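Local coordinates for PAN2-PAN3 deadenylation complex catalytic subunit pan2 (Neurospora crassa, PDB 4CZW), which shortens the poly(A) tails of mRNA as the catalytic exonuclease subunit of the Pan2-Pan3 deadenylation complex, at residues Val441-Lys452 against Ile498-Ile512. Numbering follows the deposited sequence.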
loop_
_atom_site.group_PDB
_atom_site.type_symbol
_atom_site.label_atom_id
_atom_site.label_comp_id
_atom_site.label_asym_id
_atom_site.label_seq_id
_atom_site.Cartn_x
_atom_site.Cartn_y
_atom_site.Cartn_z
ATOM N N VAL A 441 -13.424 -24.249 1.687
ATOM C CA VAL A 441 -14.084 -23.380 2.654
ATOM C C VAL A 441 -13.365 -23.446 3.997
ATOM O O VAL A 441 -13.091 -24.532 4.507
ATOM C CB VAL A 441 -15.566 -23.763 2.847
ATOM C CG1 VAL A 441 -16.208 -22.890 3.916
ATOM C CG2 VAL A 441 -16.323 -23.654 1.531
ATOM N N ILE A 442 -13.052 -22.284 4.563
ATOM C CA ILE A 442 -12.372 -22.230 5.852
ATOM C C ILE A 442 -13.129 -21.354 6.849
ATOM O O ILE A 442 -13.641 -20.292 6.497
ATOM C CB ILE A 442 -10.925 -21.708 5.706
ATOM C CG1 ILE A 442 -10.906 -20.357 4.989
ATOM C CG2 ILE A 442 -10.068 -22.713 4.950
ATOM C CD1 ILE A 442 -9.518 -19.785 4.807
ATOM N N ALA A 443 -13.206 -21.818 8.093
ATOM C CA ALA A 443 -13.854 -21.061 9.158
ATOM C C ALA A 443 -12.816 -20.273 9.950
ATOM O O ALA A 443 -11.801 -20.825 10.372
ATOM C CB ALA A 443 -14.637 -21.988 10.074
ATOM N N ILE A 444 -13.073 -18.985 10.154
ATOM C CA ILE A 444 -12.092 -18.112 10.788
ATOM C C ILE A 444 -12.710 -17.192 11.845
ATOM O O ILE A 444 -13.817 -16.679 11.672
ATOM C CB ILE A 444 -11.353 -17.256 9.725
ATOM C CG1 ILE A 444 -10.289 -16.369 10.375
ATOM C CG2 ILE A 444 -12.341 -16.427 8.910
ATOM C CD1 ILE A 444 -9.510 -15.525 9.392
ATOM N N ASP A 445 -11.990 -17.010 12.948
ATOM C CA ASP A 445 -12.372 -16.058 13.985
ATOM C C ASP A 445 -11.124 -15.533 14.691
ATOM O O ASP A 445 -10.114 -16.232 14.776
ATOM C CB ASP A 445 -13.325 -16.701 14.995
ATOM C CG ASP A 445 -13.835 -15.711 16.024
ATOM O OD1 ASP A 445 -14.152 -14.565 15.641
ATOM O OD2 ASP A 445 -13.910 -16.074 17.216
ATOM N N THR A 446 -11.189 -14.301 15.188
ATOM C CA THR A 446 -10.033 -13.682 15.831
ATOM C C THR A 446 -10.362 -13.117 17.211
ATOM O O THR A 446 -11.528 -13.028 17.596
ATOM C CB THR A 446 -9.451 -12.544 14.964
ATOM O OG1 THR A 446 -10.408 -11.482 14.857
ATOM C CG2 THR A 446 -9.097 -13.049 13.572
ATOM N N GLU A 447 -9.322 -12.742 17.949
ATOM C CA GLU A 447 -9.481 -12.106 19.254
ATOM C C GLU A 447 -8.737 -10.773 19.284
ATOM O O GLU A 447 -7.652 -10.649 18.715
ATOM C CB GLU A 447 -8.978 -13.023 20.371
ATOM C CG GLU A 447 -9.639 -14.394 20.406
ATOM C CD GLU A 447 -11.117 -14.334 20.753
ATOM O OE1 GLU A 447 -11.565 -13.310 21.309
ATOM O OE2 GLU A 447 -11.831 -15.318 20.468
ATOM N N PHE A 448 -9.320 -9.780 19.949
ATOM C CA PHE A 448 -8.758 -8.431 19.951
ATOM C C PHE A 448 -8.125 -8.056 21.287
ATOM O O PHE A 448 -8.434 -8.641 22.325
ATOM C CB PHE A 448 -9.833 -7.395 19.607
ATOM C CG PHE A 448 -10.422 -7.545 18.231
ATOM C CD1 PHE A 448 -9.809 -8.334 17.272
ATOM C CD2 PHE A 448 -11.590 -6.879 17.895
ATOM C CE1 PHE A 448 -10.357 -8.466 16.009
ATOM C CE2 PHE A 448 -12.139 -7.004 16.634
ATOM C CZ PHE A 448 -11.523 -7.800 15.691
ATOM N N ILE A 449 -7.236 -7.067 21.245
ATOM C CA ILE A 449 -6.732 -6.415 22.449
ATOM C C ILE A 449 -6.716 -4.907 22.221
ATOM O O ILE A 449 -6.839 -4.446 21.086
ATOM C CB ILE A 449 -5.318 -6.907 22.837
ATOM C CG1 ILE A 449 -4.357 -6.797 21.651
ATOM C CG2 ILE A 449 -5.368 -8.334 23.361
ATOM C CD1 ILE A 449 -3.509 -5.540 21.660
ATOM N N ARG A 450 -6.560 -4.142 23.295
ATOM C CA ARG A 450 -6.563 -2.687 23.194
ATOM C C ARG A 450 -5.148 -2.119 23.140
ATOM O O ARG A 450 -4.264 -2.559 23.874
ATOM C CB ARG A 450 -7.323 -2.070 24.369
ATOM C CG ARG A 450 -8.777 -2.494 24.468
ATOM C CD ARG A 450 -9.700 -1.292 24.378
ATOM N NE ARG A 450 -11.044 -1.593 24.863
ATOM C CZ ARG A 450 -11.443 -1.401 26.116
ATOM N NH1 ARG A 450 -10.600 -0.908 27.013
ATOM N NH2 ARG A 450 -12.684 -1.701 26.474
ATOM N N LEU A 451 -4.944 -1.138 22.267
ATOM C CA LEU A 451 -3.653 -0.472 22.149
ATOM C C LEU A 451 -3.736 0.977 22.619
ATOM O O LEU A 451 -4.822 1.490 22.893
ATOM C CB LEU A 451 -3.147 -0.526 20.707
ATOM C CG LEU A 451 -2.690 -1.892 20.196
ATOM C CD1 LEU A 451 -2.178 -1.783 18.768
ATOM C CD2 LEU A 451 -1.618 -2.467 21.108
ATOM N N LYS A 452 -2.583 1.630 22.708
ATOM C CA LYS A 452 -2.518 3.015 23.161
ATOM C C LYS A 452 -2.921 3.982 22.052
ATOM O O LYS A 452 -3.960 4.638 22.134
ATOM C CB LYS A 452 -1.112 3.345 23.665
ATOM C CG LYS A 452 -0.970 4.741 24.247
ATOM C CD LYS A 452 0.437 4.980 24.769
ATOM C CE LYS A 452 0.574 6.362 25.387
ATOM N NZ LYS A 452 1.948 6.603 25.909
ATOM N N ILE A 498 2.903 -8.957 19.686
ATOM C CA ILE A 498 2.637 -7.552 19.410
ATOM C C ILE A 498 3.750 -6.654 19.941
ATOM O O ILE A 498 4.059 -6.665 21.133
ATOM C CB ILE A 498 1.291 -7.120 20.015
ATOM C CG1 ILE A 498 0.169 -7.993 19.450
ATOM C CG2 ILE A 498 1.028 -5.648 19.741
ATOM C CD1 ILE A 498 -1.170 -7.761 20.093
ATOM N N LYS A 499 4.348 -5.878 19.043
ATOM C CA LYS A 499 5.456 -4.999 19.396
ATOM C C LYS A 499 4.965 -3.618 19.824
ATOM O O LYS A 499 5.733 -2.657 19.848
ATOM C CB LYS A 499 6.426 -4.873 18.219
ATOM C CG LYS A 499 7.113 -6.178 17.844
ATOM C CD LYS A 499 6.890 -6.532 16.381
ATOM C CE LYS A 499 7.483 -5.480 15.457
ATOM N NZ LYS A 499 7.307 -5.841 14.023
ATOM N N GLU A 500 3.684 -3.530 20.163
ATOM C CA GLU A 500 3.098 -2.282 20.637
ATOM C C GLU A 500 2.839 -2.355 22.138
ATOM O O GLU A 500 3.041 -3.398 22.760
ATOM C CB GLU A 500 1.796 -1.980 19.890
ATOM C CG GLU A 500 1.898 -2.105 18.378
ATOM C CD GLU A 500 2.788 -1.046 17.760
ATOM O OE1 GLU A 500 2.752 0.110 18.229
ATOM O OE2 GLU A 500 3.526 -1.371 16.806
ATOM N N THR A 501 2.394 -1.245 22.719
ATOM C CA THR A 501 2.045 -1.217 24.133
ATOM C C THR A 501 0.567 -1.544 24.323
ATOM O O THR A 501 -0.306 -0.795 23.885
ATOM C CB THR A 501 2.354 0.149 24.770
ATOM O OG1 THR A 501 3.767 0.382 24.744
ATOM C CG2 THR A 501 1.869 0.186 26.211
ATOM N N ILE A 502 0.296 -2.670 24.977
ATOM C CA ILE A 502 -1.075 -3.123 25.186
ATOM C C ILE A 502 -1.689 -2.502 26.437
ATOM O O ILE A 502 -1.228 -2.741 27.553
ATOM C CB ILE A 502 -1.147 -4.658 25.299
ATOM C CG1 ILE A 502 -0.541 -5.312 24.056
ATOM C CG2 ILE A 502 -2.586 -5.108 25.496
ATOM C CD1 ILE A 502 -0.569 -6.824 24.084
ATOM N N VAL A 503 -2.734 -1.705 26.239
ATOM C CA VAL A 503 -3.428 -1.056 27.344
ATOM C C VAL A 503 -4.361 -2.035 28.052
ATOM O O VAL A 503 -4.427 -2.069 29.281
ATOM C CB VAL A 503 -4.234 0.165 26.860
ATOM C CG1 VAL A 503 -5.014 0.785 28.010
ATOM C CG2 VAL A 503 -3.307 1.189 26.227
ATOM N N ASP A 504 -5.076 -2.835 27.267
ATOM C CA ASP A 504 -6.012 -3.807 27.819
ATOM C C ASP A 504 -5.960 -5.112 27.033
ATOM O O ASP A 504 -6.026 -5.112 25.804
ATOM C CB ASP A 504 -7.434 -3.237 27.813
ATOM C CG ASP A 504 -8.363 -3.968 28.765
ATOM O OD1 ASP A 504 -8.144 -5.171 29.020
ATOM O OD2 ASP A 504 -9.320 -3.335 29.258
ATOM N N TYR A 505 -5.841 -6.226 27.750
ATOM C CA TYR A 505 -5.790 -7.539 27.119
ATOM C C TYR A 505 -7.187 -8.083 26.836
ATOM O O TYR A 505 -7.342 -9.025 26.057
ATOM C CB TYR A 505 -5.012 -8.523 27.994
ATOM C CG TYR A 505 -3.511 -8.385 27.880
ATOM C CD1 TYR A 505 -2.823 -7.428 28.613
ATOM C CD2 TYR A 505 -2.782 -9.214 27.037
ATOM C CE1 TYR A 505 -1.450 -7.300 28.510
ATOM C CE2 TYR A 505 -1.410 -9.093 26.927
ATOM C CZ TYR A 505 -0.749 -8.135 27.666
ATOM O OH TYR A 505 0.618 -8.012 27.559
ATOM N N LEU A 506 -8.190 -7.479 27.469
ATOM C CA LEU A 506 -9.585 -7.892 27.315
ATOM C C LEU A 506 -9.749 -9.381 27.606
ATOM O O LEU A 506 -10.276 -10.131 26.785
ATOM C CB LEU A 506 -10.092 -7.564 25.907
ATOM C CG LEU A 506 -9.939 -6.111 25.449
ATOM C CD1 LEU A 506 -10.398 -5.947 24.007
ATOM C CD2 LEU A 506 -10.706 -5.172 26.366
ATOM N N THR A 507 -9.291 -9.798 28.783
ATOM C CA THR A 507 -9.266 -11.209 29.152
ATOM C C THR A 507 -10.667 -11.795 29.304
ATOM O O THR A 507 -10.903 -12.952 28.963
ATOM C CB THR A 507 -8.484 -11.424 30.462
ATOM O OG1 THR A 507 -7.222 -10.750 30.383
ATOM C CG2 THR A 507 -8.246 -12.908 30.709
ATOM N N GLU A 508 -11.599 -10.997 29.815
ATOM C CA GLU A 508 -12.974 -11.457 29.967
ATOM C C GLU A 508 -13.646 -11.626 28.606
ATOM O O GLU A 508 -14.494 -12.499 28.426
ATOM C CB GLU A 508 -13.779 -10.484 30.831
ATOM C CG GLU A 508 -13.277 -10.348 32.258
ATOM C CD GLU A 508 -14.209 -9.524 33.124
ATOM O OE1 GLU A 508 -15.336 -9.231 32.675
ATOM O OE2 GLU A 508 -13.814 -9.168 34.256
ATOM N N TRP A 509 -13.253 -10.788 27.653
ATOM C CA TRP A 509 -13.860 -10.788 26.327
ATOM C C TRP A 509 -13.198 -11.777 25.371
ATOM O O TRP A 509 -13.845 -12.292 24.458
ATOM C CB TRP A 509 -13.806 -9.383 25.720
ATOM C CG TRP A 509 -14.645 -8.368 26.437
ATOM C CD1 TRP A 509 -15.886 -7.927 26.075
ATOM C CD2 TRP A 509 -14.304 -7.663 27.637
ATOM N NE1 TRP A 509 -16.338 -6.994 26.975
ATOM C CE2 TRP A 509 -15.385 -6.813 27.944
ATOM C CE3 TRP A 509 -13.189 -7.668 28.482
ATOM C CZ2 TRP A 509 -15.386 -5.979 29.060
ATOM C CZ3 TRP A 509 -13.191 -6.838 29.589
ATOM C CH2 TRP A 509 -14.282 -6.005 29.868
ATOM N N SER A 510 -11.911 -12.041 25.578
ATOM C CA SER A 510 -11.139 -12.826 24.618
ATOM C C SER A 510 -10.426 -14.032 25.227
ATOM O O SER A 510 -10.040 -14.954 24.509
ATOM C CB SER A 510 -10.113 -11.931 23.921
ATOM O OG SER A 510 -9.193 -11.388 24.852
ATOM N N GLY A 511 -10.243 -14.022 26.542
ATOM C CA GLY A 511 -9.556 -15.112 27.213
ATOM C C GLY A 511 -8.053 -15.053 27.027
ATOM O O GLY A 511 -7.342 -16.010 27.334
ATOM N N ILE A 512 -7.568 -13.922 26.526
ATOM C CA ILE A 512 -6.145 -13.746 26.263
ATOM C C ILE A 512 -5.405 -13.246 27.500
ATOM O O ILE A 512 -5.788 -12.242 28.102
ATOM C CB ILE A 512 -5.906 -12.764 25.100
ATOM C CG1 ILE A 512 -6.629 -13.244 23.839
ATOM C CG2 ILE A 512 -4.417 -12.604 24.833
ATOM C CD1 ILE A 512 -6.148 -14.586 23.332
#
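Arg450 and Asp504 form an antiparallel, hydrogen-bonded pair. Arg450 N donates to Asp504 O at 2.7 Å. Arg450 O accepts from Val503 N at 2.9 Å. Val503 and Asp504 both face Arg450, a classic beta bulge.

The charged side chains of this pair lie side by side, their planes 84° apart. Arg450 NH1 and Asp504 OD2 make a loose salt bridge at 3.5 Å. OD2 lies well out of the guanidinium plane, so no N-H points at it and the attraction is of charge alone. Asp504 OD1 accepts from Leu506 N, an Asx turn. Leu506 CD2 covers one guanidinium face, 3.9 Å from Arg450 CZ. With an alanine in place of Arg450, Asp504 would probably lose this counter-charge and Leu506 CD2 the guanidinium face beside it.

Ile449 and Leu451, the neighbours of Arg450, make the apolar contacts. Ile449 CD1 meets Ile498 CD1 tip to tip at 3.6 Å. The Ile449 and Ile502 side chains cross at about a right angle. Leu451 CD2 rests on Glu500 CB at 3.7 Å.

Glu447, probably a ligand of the catalytic metals, lies beside Ser510 of helix 507-510. Backbone bonds thus set the register of strands 441-451 and 502-504 in this DEED-exonuclease domain, while the loose charge pair adds little direction.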